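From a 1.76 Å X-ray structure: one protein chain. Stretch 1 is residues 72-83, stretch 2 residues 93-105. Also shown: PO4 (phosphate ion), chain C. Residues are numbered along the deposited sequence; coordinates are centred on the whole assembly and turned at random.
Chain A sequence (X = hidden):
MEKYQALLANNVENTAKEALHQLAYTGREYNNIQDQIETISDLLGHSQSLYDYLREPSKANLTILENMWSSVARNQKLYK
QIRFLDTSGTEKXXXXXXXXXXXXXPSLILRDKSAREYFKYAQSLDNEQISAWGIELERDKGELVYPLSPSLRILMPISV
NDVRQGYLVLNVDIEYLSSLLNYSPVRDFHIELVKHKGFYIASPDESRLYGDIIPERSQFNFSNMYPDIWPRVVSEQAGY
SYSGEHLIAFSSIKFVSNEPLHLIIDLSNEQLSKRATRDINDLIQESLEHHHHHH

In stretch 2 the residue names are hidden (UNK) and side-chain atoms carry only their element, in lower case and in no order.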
ATOM      1  N   VAL A  72      18.743  -1.402   2.550  1.00 15.95           N
ATOM      2  CA  VAL A  72      17.660  -0.395   2.530  1.00 15.04           C
ATOM      3  C   VAL A  72      16.316  -1.143   2.837  1.00 15.21           C
ATOM      4  O   VAL A  72      15.459  -0.587   3.575  1.00 15.56           O
ATOM      5  CB  VAL A  72      17.567   0.344   1.150  1.00 16.46           C
ATOM      6  CG1 VAL A  72      16.273   1.163   1.081  1.00 16.37           C
ATOM      7  CG2 VAL A  72      18.790   1.236   1.000  1.00 16.73           C
ATOM      8  N   ALA A  73      16.109  -2.322   2.232  1.00 14.20           N
ATOM      9  CA  ALA A  73      14.847  -3.017   2.475  1.00 14.14           C
ATOM     10  C   ALA A  73      14.710  -3.383   3.967  1.00 15.35           C
ATOM     11  O   ALA A  73      13.604  -3.322   4.498  1.00 14.94           O
ATOM     12  CB  ALA A  73      14.761  -4.342   1.626  1.00 15.29           C
ATOM     13  N   ARG A  74      15.781  -3.893   4.569  1.00 15.34           N
ATOM     14  CA  ARG A  74      15.725  -4.233   6.014  1.00 15.35           C
ATOM     15  C   ARG A  74      15.462  -2.984   6.886  1.00 16.08           C
ATOM     16  O   ARG A  74      14.767  -3.070   7.941  1.00 16.04           O
ATOM     17  CB  ARG A  74      17.014  -4.945   6.486  1.00 14.90           C
ATOM     18  CG  ARG A  74      17.172  -6.376   5.829  1.00 15.26           C
ATOM     19  CD  ARG A  74      18.335  -7.145   6.517  1.00 19.43           C
ATOM     20  NE  ARG A  74      19.602  -6.496   6.180  1.00 23.32           N
ATOM     21  CZ  ARG A  74      20.375  -6.869   5.158  1.00 21.30           C
ATOM     22  NH1 ARG A  74      20.063  -7.939   4.419  1.00 18.94           N
ATOM     23  NH2 ARG A  74      21.498  -6.208   4.935  1.00 22.25           N
ATOM     24  N   ASN A  75      16.032  -1.842   6.491  1.00 16.42           N
ATOM     25  CA  ASN A  75      15.875  -0.589   7.232  1.00 17.02           C
ATOM     26  C   ASN A  75      14.474   0.024   7.065  1.00 18.42           C
ATOM     27  O   ASN A  75      13.846   0.445   8.082  1.00 18.95           O
ATOM     28  CB  ASN A  75      16.899   0.408   6.728  1.00 18.67           C
ATOM     29  CG  ASN A  75      16.767   1.789   7.387  1.00 21.52           C
ATOM     30  OD1 ASN A  75      15.998   2.632   6.980  1.00 23.42           O
ATOM     31  ND2 ASN A  75      17.603   2.025   8.353  1.00 28.67           N
ATOM     32  N   GLN A  76      13.921  -0.041   5.849  1.00 15.57           N
ATOM     33  CA  GLN A  76      12.642   0.626   5.567  1.00 15.75           C
ATOM     34  C   GLN A  76      11.394  -0.259   5.802  1.00 14.96           C
ATOM     35  O   GLN A  76      10.327   0.299   6.049  1.00 15.83           O
ATOM     36  CB  GLN A  76      12.640   1.169   4.121  1.00 15.85           C
ATOM     37  CG  GLN A  76      13.593   2.336   3.967  1.00 18.33           C
ATOM     38  CD  GLN A  76      13.101   3.546   4.768  1.00 18.12           C
ATOM     39  OE1 GLN A  76      13.729   3.962   5.770  1.00 25.12           O
ATOM     40  NE2 GLN A  76      11.986   4.030   4.416  1.00 16.77           N
ATOM     41  N   LYS A  77      11.531  -1.569   5.579  1.00 15.28           N
ATOM     42  CA  LYS A  77      10.542  -2.655   5.835  1.00 15.06           C
ATOM     43  C   LYS A  77       9.317  -2.649   4.878  1.00 14.40           C
ATOM     44  O   LYS A  77       8.716  -3.715   4.685  1.00 16.59           O
ATOM     45  CB  LYS A  77      10.037  -2.682   7.293  1.00 15.01           C
ATOM     46  CG  LYS A  77      11.245  -2.759   8.222  1.00 17.88           C
ATOM     47  CD  LYS A  77      10.715  -2.733   9.671  1.00 24.94           C
ATOM     48  CE  LYS A  77      11.837  -2.446  10.610  1.00 34.91           C
ATOM     49  NZ  LYS A  77      12.596  -3.655  10.799  1.00 43.26           N
ATOM     50  N   LEU A  78       8.973  -1.494   4.304  1.00 14.40           N
ATOM     51  CA  LEU A  78       7.745  -1.413   3.557  1.00 15.51           C
ATOM     52  C   LEU A  78       7.881  -1.781   2.070  1.00 16.23           C
ATOM     53  O   LEU A  78       6.865  -1.789   1.355  1.00 17.74           O
ATOM     54  CB  LEU A  78       7.096  -0.002   3.650  1.00 16.57           C
ATOM     55  CG  LEU A  78       8.018   1.175   3.261  1.00 18.69           C
ATOM     56  CD1 LEU A  78       7.894   1.337   1.813  1.00 27.19           C
ATOM     57  CD2 LEU A  78       7.528   2.509   3.954  1.00 25.98           C
ATOM     58  N   TYR A  79       9.097  -2.069   1.645  1.00 15.86           N
ATOM     59  CA  TYR A  79       9.301  -2.576   0.240  1.00 16.22           C
ATOM     60  C   TYR A  79       9.397  -4.083   0.201  1.00 16.08           C
ATOM     61  O   TYR A  79      10.254  -4.654   0.869  1.00 18.93           O
ATOM     62  CB  TYR A  79      10.553  -1.971  -0.407  1.00 16.02           C
ATOM     63  CG  TYR A  79      10.532  -0.482  -0.383  1.00 15.36           C
ATOM     64  CD1 TYR A  79       9.716   0.223  -1.251  1.00 15.05           C
ATOM     65  CD2 TYR A  79      11.297   0.246   0.575  1.00 15.73           C
ATOM     66  CE1 TYR A  79       9.661   1.614  -1.232  1.00 15.37           C
ATOM     67  CE2 TYR A  79      11.252   1.638   0.581  1.00 16.94           C
ATOM     68  CZ  TYR A  79      10.390   2.303  -0.274  1.00 17.65           C
ATOM     69  OH  TYR A  79      10.329   3.679  -0.256  1.00 17.86           O
ATOM     70  N   LYS A  80       8.470  -4.714  -0.517  1.00 14.93           N
ATOM     71  CA  LYS A  80       8.480  -6.147  -0.691  1.00 16.96           C
ATOM     72  C   LYS A  80       9.519  -6.551  -1.795  1.00 15.14           C
ATOM     73  O   LYS A  80      10.116  -7.603  -1.726  1.00 16.21           O
ATOM     74  CB  LYS A  80       7.069  -6.590  -1.037  1.00 18.94           C
ATOM     75  CG  LYS A  80       6.990  -8.109  -1.055  1.00 27.93           C
ATOM     76  CD  LYS A  80       5.581  -8.557  -0.689  1.00 35.55           C
ATOM     77  CE  LYS A  80       5.512 -10.054  -0.572  1.00 43.50           C
ATOM     78  NZ  LYS A  80       5.671 -10.656  -1.928  1.00 44.85           N
ATOM     79  N   GLN A  81       9.761  -5.658  -2.731  1.00 13.26           N
ATOM     80  CA  GLN A  81      10.809  -5.870  -3.725  1.00 13.72           C
ATOM     81  C   GLN A  81      11.373  -4.563  -4.119  1.00 12.81           C
ATOM     82  O   GLN A  81      10.694  -3.569  -4.068  1.00 14.40           O
ATOM     83  CB  GLN A  81      10.192  -6.440  -5.067  1.00 14.41           C
ATOM     84  CG  GLN A  81       9.506  -7.784  -4.858  1.00 19.35           C
ATOM     85  CD  GLN A  81       8.977  -8.302  -6.196  1.00 23.50           C
ATOM     86  OE1 GLN A  81       7.766  -8.198  -6.522  1.00 23.30           O
ATOM     87  NE2 GLN A  81       9.898  -8.796  -7.002  1.00 17.68           N
ATOM     88  N   ILE A  82      12.641  -4.576  -4.567  1.00 12.81           N
ATOM     89  CA  ILE A  82      13.304  -3.418  -5.115  1.00 13.04           C
ATOM     90  C   ILE A  82      14.037  -3.984  -6.343  1.00 14.15           C
ATOM     91  O   ILE A  82      14.805  -4.946  -6.201  1.00 14.30           O
ATOM     92  CB  ILE A  82      14.341  -2.826  -4.160  1.00 14.53           C
ATOM     93  CG1 ILE A  82      13.581  -2.358  -2.874  1.00 13.06           C
ATOM     94  CG2 ILE A  82      15.077  -1.600  -4.849  1.00 13.32           C
ATOM     95  CD1 ILE A  82      14.598  -1.855  -1.803  1.00 15.57           C
ATOM     96  N   ARG A  83      13.713  -3.443  -7.520  1.00 13.61           N
ATOM     97  CA  ARG A  83      14.216  -4.025  -8.756  1.00 12.60           C
ATOM     98  C   ARG A  83      14.725  -2.979  -9.704  1.00 12.96           C
ATOM     99  O   ARG A  83      14.325  -1.808  -9.719  1.00 12.51           O
ATOM    100  CB  ARG A  83      13.068  -4.674  -9.480  1.00 12.83           C
ATOM    101  CG  ARG A  83      12.627  -6.001  -8.780  1.00 12.07           C
ATOM    102  CD  ARG A  83      11.428  -6.675  -9.520  1.00 15.27           C
ATOM    103  NE  ARG A  83      10.227  -5.825  -9.305  1.00 15.25           N
ATOM    104  CZ  ARG A  83       9.030  -6.118  -9.835  1.00 17.01           C
ATOM    105  NH1 ARG A  83       8.878  -7.217 -10.635  1.00 15.50           N
ATOM    106  NH2 ARG A  83       7.964  -5.357  -9.542  1.00 13.59           N
ATOM    107  N   UNK A  93      18.019  -6.701 -11.703  1.00 15.78           N
ATOM    108  CA  UNK A  93      18.434  -6.681 -10.284  1.00 15.23           C
ATOM    109  C   UNK A  93      17.149  -6.843  -9.520  1.00 14.79           C
ATOM    110  O   UNK A  93      16.170  -6.143  -9.811  1.00 14.30           O
ATOM    111  c   UNK A  93      19.598  -5.568  -8.403  1.00 16.60           C
ATOM    112  c   UNK A  93      20.300  -5.006 -10.741  1.00 19.00           C
ATOM    113  c   UNK A  93      19.065  -5.370  -9.827  1.00 15.86           C
ATOM    114  N   UNK A  94      17.105  -7.821  -8.617  1.00 13.15           N
ATOM    115  CA  UNK A  94      15.840  -8.035  -7.907  1.00 14.59           C
ATOM    116  C   UNK A  94      16.130  -8.415  -6.446  1.00 15.47           C
ATOM    117  O   UNK A  94      16.658  -9.511  -6.172  1.00 16.05           O
ATOM    118  c   UNK A  94      11.092 -11.969  -8.063  1.00 18.07           C
ATOM    119  n   UNK A  94       9.917 -12.049  -7.402  1.00 19.55           N
ATOM    120  n   UNK A  94      11.630 -13.089  -8.593  1.00 20.94           N
ATOM    121  n   UNK A  94      11.684 -10.766  -8.148  1.00 15.88           N
ATOM    122  c   UNK A  94      12.962 -10.503  -8.792  1.00 18.06           C
ATOM    123  c   UNK A  94      13.798  -9.577  -7.898  1.00 14.92           C
ATOM    124  c   UNK A  94      15.111  -9.209  -8.581  1.00 13.70           C
ATOM    125  N   UNK A  95      15.809  -7.490  -5.543  1.00 14.14           N
ATOM    126  CA  UNK A  95      15.961  -7.790  -4.103  1.00 16.15           C
ATOM    127  C   UNK A  95      14.555  -8.025  -3.634  1.00 15.28           C
ATOM    128  O   UNK A  95      13.661  -7.261  -3.960  1.00 14.87           O
ATOM    129  c   UNK A  95      16.361  -6.542  -1.894  1.00 18.74           C
ATOM    130  c   UNK A  95      18.897  -7.579  -3.888  1.00 26.78           C
ATOM    131  c   UNK A  95      16.605  -6.564  -3.410  1.00 17.36           C
ATOM    132  c   UNK A  95      18.122  -6.422  -3.797  1.00 23.03           C
ATOM    133  N   UNK A  96      14.404  -9.063  -2.822  1.00 14.63           N
ATOM    134  CA  UNK A  96      13.083  -9.403  -2.216  1.00 15.21           C
ATOM    135  C   UNK A  96      13.263  -9.288  -0.712  1.00 16.40           C
ATOM    136  O   UNK A  96      14.345  -9.607  -0.185  1.00 16.78           O
ATOM    137  c   UNK A  96      12.617 -10.834  -2.565  1.00 16.36           C
ATOM    138  c   UNK A  96      12.144 -12.363  -4.404  1.00 24.50           C
ATOM    139  c   UNK A  96      12.465 -10.962  -4.095  1.00 19.69           C
ATOM    140  n   UNK A  96      10.087 -13.938  -4.483  1.00 34.34           N
ATOM    141  c   UNK A  96      10.632 -12.605  -3.957  1.00 27.91           C
ATOM    142  N   UNK A  97      12.183  -8.865  -0.026  1.00 15.15           N
ATOM    143  CA  UNK A  97      12.271  -8.693   1.432  1.00 15.79           C
ATOM    144  C   UNK A  97      11.021  -9.305   2.026  1.00 14.96           C
ATOM    145  O   UNK A  97       9.871  -9.167   1.485  1.00 17.36           O
ATOM    146  c   UNK A  97      13.240  -7.275   4.169  1.00 17.55           C
ATOM    147  c   UNK A  97      12.394  -7.186   1.777  1.00 15.42           C
ATOM    148  c   UNK A  97      10.844  -6.102   5.118  1.00 15.02           C
ATOM    149  c   UNK A  97      12.209  -6.940   3.277  1.00 15.01           C
ATOM    150  c   UNK A  97      13.105  -7.023   5.533  1.00 18.61           C
ATOM    151  o   UNK A  97      11.699  -6.162   7.322  1.00 18.34           O
ATOM    152  c   UNK A  97      11.897  -6.427   5.976  1.00 17.84           C
ATOM    153  c   UNK A  97      11.033  -6.369   3.736  1.00 14.84           C
ATOM    154  N   UNK A  98      11.214  -9.984   3.165  1.00 15.80           N
ATOM    155  CA  UNK A  98      10.096 -10.648   3.795  1.00 15.37           C
ATOM    156  C   UNK A  98       9.936 -10.054   5.215  1.00 17.63           C
ATOM    157  O   UNK A  98      10.828 -10.228   6.027  1.00 17.44           O
ATOM    158  o   UNK A  98       8.201 -13.039   4.237  1.00 17.27           O
ATOM    159  o   UNK A  98       9.585 -13.395   5.868  1.00 18.79           O
ATOM    160  c   UNK A  98      10.440 -12.142   4.024  1.00 14.79           C
ATOM    161  c   UNK A  98       9.312 -12.885   4.769  1.00 16.06           C
ATOM    162  N   UNK A  99       8.857  -9.300   5.438  1.00 18.01           N
ATOM    163  CA  UNK A  99       8.825  -8.538   6.723  1.00 21.55           C
ATOM    164  C   UNK A  99       8.705  -9.419   7.926  1.00 22.56           C
ATOM    165  O   UNK A  99       9.195  -9.081   8.983  1.00 22.62           O
ATOM    166  c   UNK A  99       4.141  -8.212   5.732  1.00 24.51           C
ATOM    167  c   UNK A  99       3.527  -8.441   7.011  1.00 26.75           C
ATOM    168  c   UNK A  99       6.331  -7.822   6.795  1.00 22.02           C
ATOM    169  c   UNK A  99       5.523  -7.870   5.662  1.00 22.90           C
ATOM    170  c   UNK A  99       5.709  -8.036   8.058  1.00 25.40           C
ATOM    171  c   UNK A  99       7.791  -7.398   6.696  1.00 20.91           C
ATOM    172  c   UNK A  99       4.320  -8.352   8.155  1.00 27.81           C
ATOM    173  N   UNK A 100       8.062 -10.560   7.783  1.00 23.79           N
ATOM    174  CA  UNK A 100       7.954 -11.435   8.977  1.00 25.69           C
ATOM    175  C   UNK A 100       9.256 -11.914   9.539  1.00 26.03           C
ATOM    176  O   UNK A 100       9.417 -11.976  10.758  1.00 27.54           O
ATOM    177  c   UNK A 100       5.623 -12.256   8.648  1.00 33.53           C
ATOM    178  n   UNK A 100       5.735 -15.724   7.960  1.00 36.04           N
ATOM    179  c   UNK A 100       5.593 -14.806   9.182  1.00 40.77           C
ATOM    180  c   UNK A 100       4.763 -13.529   8.783  1.00 40.03           C
ATOM    181  c   UNK A 100       7.032 -12.638   8.694  1.00 26.60           C
ATOM    182  N   UNK A 101      10.219 -12.249   8.706  1.00 23.25           N
ATOM    183  CA  UNK A 101      11.504 -12.748   9.130  1.00 22.73           C
ATOM    184  C   UNK A 101      12.553 -11.669   9.146  1.00 23.69           C
ATOM    185  O   UNK A 101      13.612 -11.860   9.733  1.00 24.34           O
ATOM    186  c   UNK A 101      12.049 -13.866   8.236  1.00 23.46           C
ATOM    187  o   UNK A 101      12.173 -13.375   6.887  1.00 20.45           O
ATOM    188  c   UNK A 101      11.087 -15.077   8.232  1.00 22.95           C
ATOM    189  N   UNK A 102      12.276 -10.591   8.434  1.00 22.82           N
ATOM    190  CA  UNK A 102      13.258  -9.494   8.181  1.00 24.77           C
ATOM    191  C   UNK A 102      14.415  -9.854   7.237  1.00 21.17           C
ATOM    192  O   UNK A 102      15.478  -9.173   7.204  1.00 19.31           O
ATOM    193  o   UNK A 102      12.757  -8.661  10.548  1.00 40.45           O
ATOM    194  c   UNK A 102      13.790  -8.911   9.508  1.00 29.42           C
ATOM    195  N   UNK A 103      14.234 -10.899   6.427  1.00 18.23           N
ATOM    196  CA  UNK A 103      15.279 -11.333   5.505  1.00 17.11           C
ATOM    197  C   UNK A 103      15.128 -10.608   4.169  1.00 17.14           C
ATOM    198  O   UNK A 103      13.998 -10.588   3.641  1.00 18.15           O
ATOM    199  c   UNK A 103      16.133 -13.235   4.147  1.00 17.65           C
ATOM    200  c   UNK A 103      15.646 -13.543   6.537  1.00 22.32           C
ATOM    201  c   UNK A 103      15.178 -14.945   6.635  1.00 27.40           C
ATOM    202  c   UNK A 103      15.200 -12.841   5.247  1.00 18.21           C
ATOM    203  N   UNK A 104      16.217  -9.996   3.687  1.00 17.44           N
ATOM    204  CA  UNK A 104      16.292  -9.402   2.340  1.00 17.62           C
ATOM    205  C   UNK A 104      17.423 -10.052   1.596  1.00 18.88           C
ATOM    206  O   UNK A 104      18.508 -10.296   2.174  1.00 19.95           O
ATOM    207  c   UNK A 104      16.609  -7.880   2.433  1.00 16.48           C
ATOM    208  N   UNK A 105      17.297 -10.221   0.278  1.00 17.67           N
ATOM    209  CA  UNK A 105      18.476 -10.618  -0.474  1.00 16.21           C
ATOM    210  C   UNK A 105      18.075 -10.752  -1.938  1.00 16.64           C
ATOM    211  O   UNK A 105      16.858 -10.699  -2.297  1.00 14.30           O
TER
HETATM  212  P   PO4 C 321       5.154  -7.619  -9.862  1.00 15.25           P
HETATM  213  O1  PO4 C 321       5.814  -8.589  -8.864  1.00 15.66           O
HETATM  214  O2  PO4 C 321       5.954  -7.839 -11.153  1.00 14.86           O
HETATM  215  O3  PO4 C 321       5.295  -6.185  -9.440  1.00 15.83           O
HETATM  216  O4  PO4 C 321       3.691  -7.992 -10.080  1.00 15.42           O
HETATM  217  O   HOH W   1      13.855  -5.498   8.813  1.00 22.10           O
HETATM  218  O   HOH W   2      18.673 -10.290   5.434  1.00 22.74           O

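Position 93 carries three side-chain carbons, one bearing the other two, and they stay clear of stretch 1; the backbone O of position 93, however, lies 3.1 Å from Arg83 CA, a CA-H...O contact. This short fork is valine. At position 94 three carbons lead to a nitrogen and then to a carbon with two more nitrogens, a guanidinium; the carbons lie against Arg83, and the Gln81 amide lies at the edge of the guanidinium. This is arginine. Arg94 pairs with Arg83 in a non-hydrogen-bonded antiparallel bridge, and their aliphatic parts meet, CG of Arg83 being 3.9 Å from CG of Arg94.

Position 95 has four carbons, forked at the first, with one arm two carbons long; they approach Ile82 and Ala73. It is isoleucine. Its backbone closes the hydrogen-bonded pair with Ile82: Ile95 N donates to Ile82 O at 2.8 Å and Ile82 N to Ile95 O at 2.9 Å. Ile82 CB and Ile95 CB are 4.4 Å apart. Ile95 CG2 lies 4.4 Å from Ala73 CB.

Position 96 shows four carbons in a row ending in nitrogen, with the carbons near Gln81 and the CA in a CA-H...O contact with Lys80 O at 3.5 Å. This is lysine. Lys96 stands on the same face as Arg94, paired with Gln81 in the register. At position 97 one carbon leads to a six-carbon ring bearing an oxygen; the first carbon lies against Ala73 and the ring reaches Arg74, Lys77 and Tyr79. This is tyrosine. Tyr97 N donates to Lys80 O at 3.0 Å, while Ala73 CB packs 3.7 Å from Tyr97 CB. Ala73 O lies over one ring face and Lys77 O at the ring edge, 3.2 Å from Tyr97 CE2.

Position 98 has two carbons, the second with two oxygens, and does not touch stretch 1; it is aspartate. Position 99 is a carbon and an unsubstituted six-carbon ring; its CB comes within 4.3 Å of Lys77 O, but the ring leads away. It is phenylalanine. Position 100, four carbons in a row ending in nitrogen and out of reach, is a second lysine. Position 101, one carbon carrying an oxygen and a carbon, is threonine; Thr101 OG1 donates to Asp98 OD2 at 2.8 Å, bracing the turn.

Position 102 has one carbon and one oxygen, and its backbone O is 3.5 Å from Arg74 CG; it is serine. Position 103, four carbons forked at the first with a two-carbon arm, pointing away, is isoleucine. Position 104 has a single carbon, its CB, 3.8 Å from Arg74 CG and 4.1 Å from Ala73 CB: alanine. Position 105 has no side-chain atom and is glycine.

The contact thus joins two modes. Antiparallel pairing joins the strand through Gln81, Ile82 and Arg83 to the one through Arg94, Ile95 and Lys96, while Tyr97, with the largest covered area, packs against Ala73, Arg74 and Lys77 at the end of the helix. Water 1 links Arg74 O (2.7 Å), Lys77 NZ (3.0 Å) and Tyr97 OH (2.7 Å) there; away from that ring, water 2 accepts from Arg74 NH1 (2.9 Å) and Ala104 N (3.0 Å).

Stretch 2, residues 93-105: VRIKYDFKTSIAG
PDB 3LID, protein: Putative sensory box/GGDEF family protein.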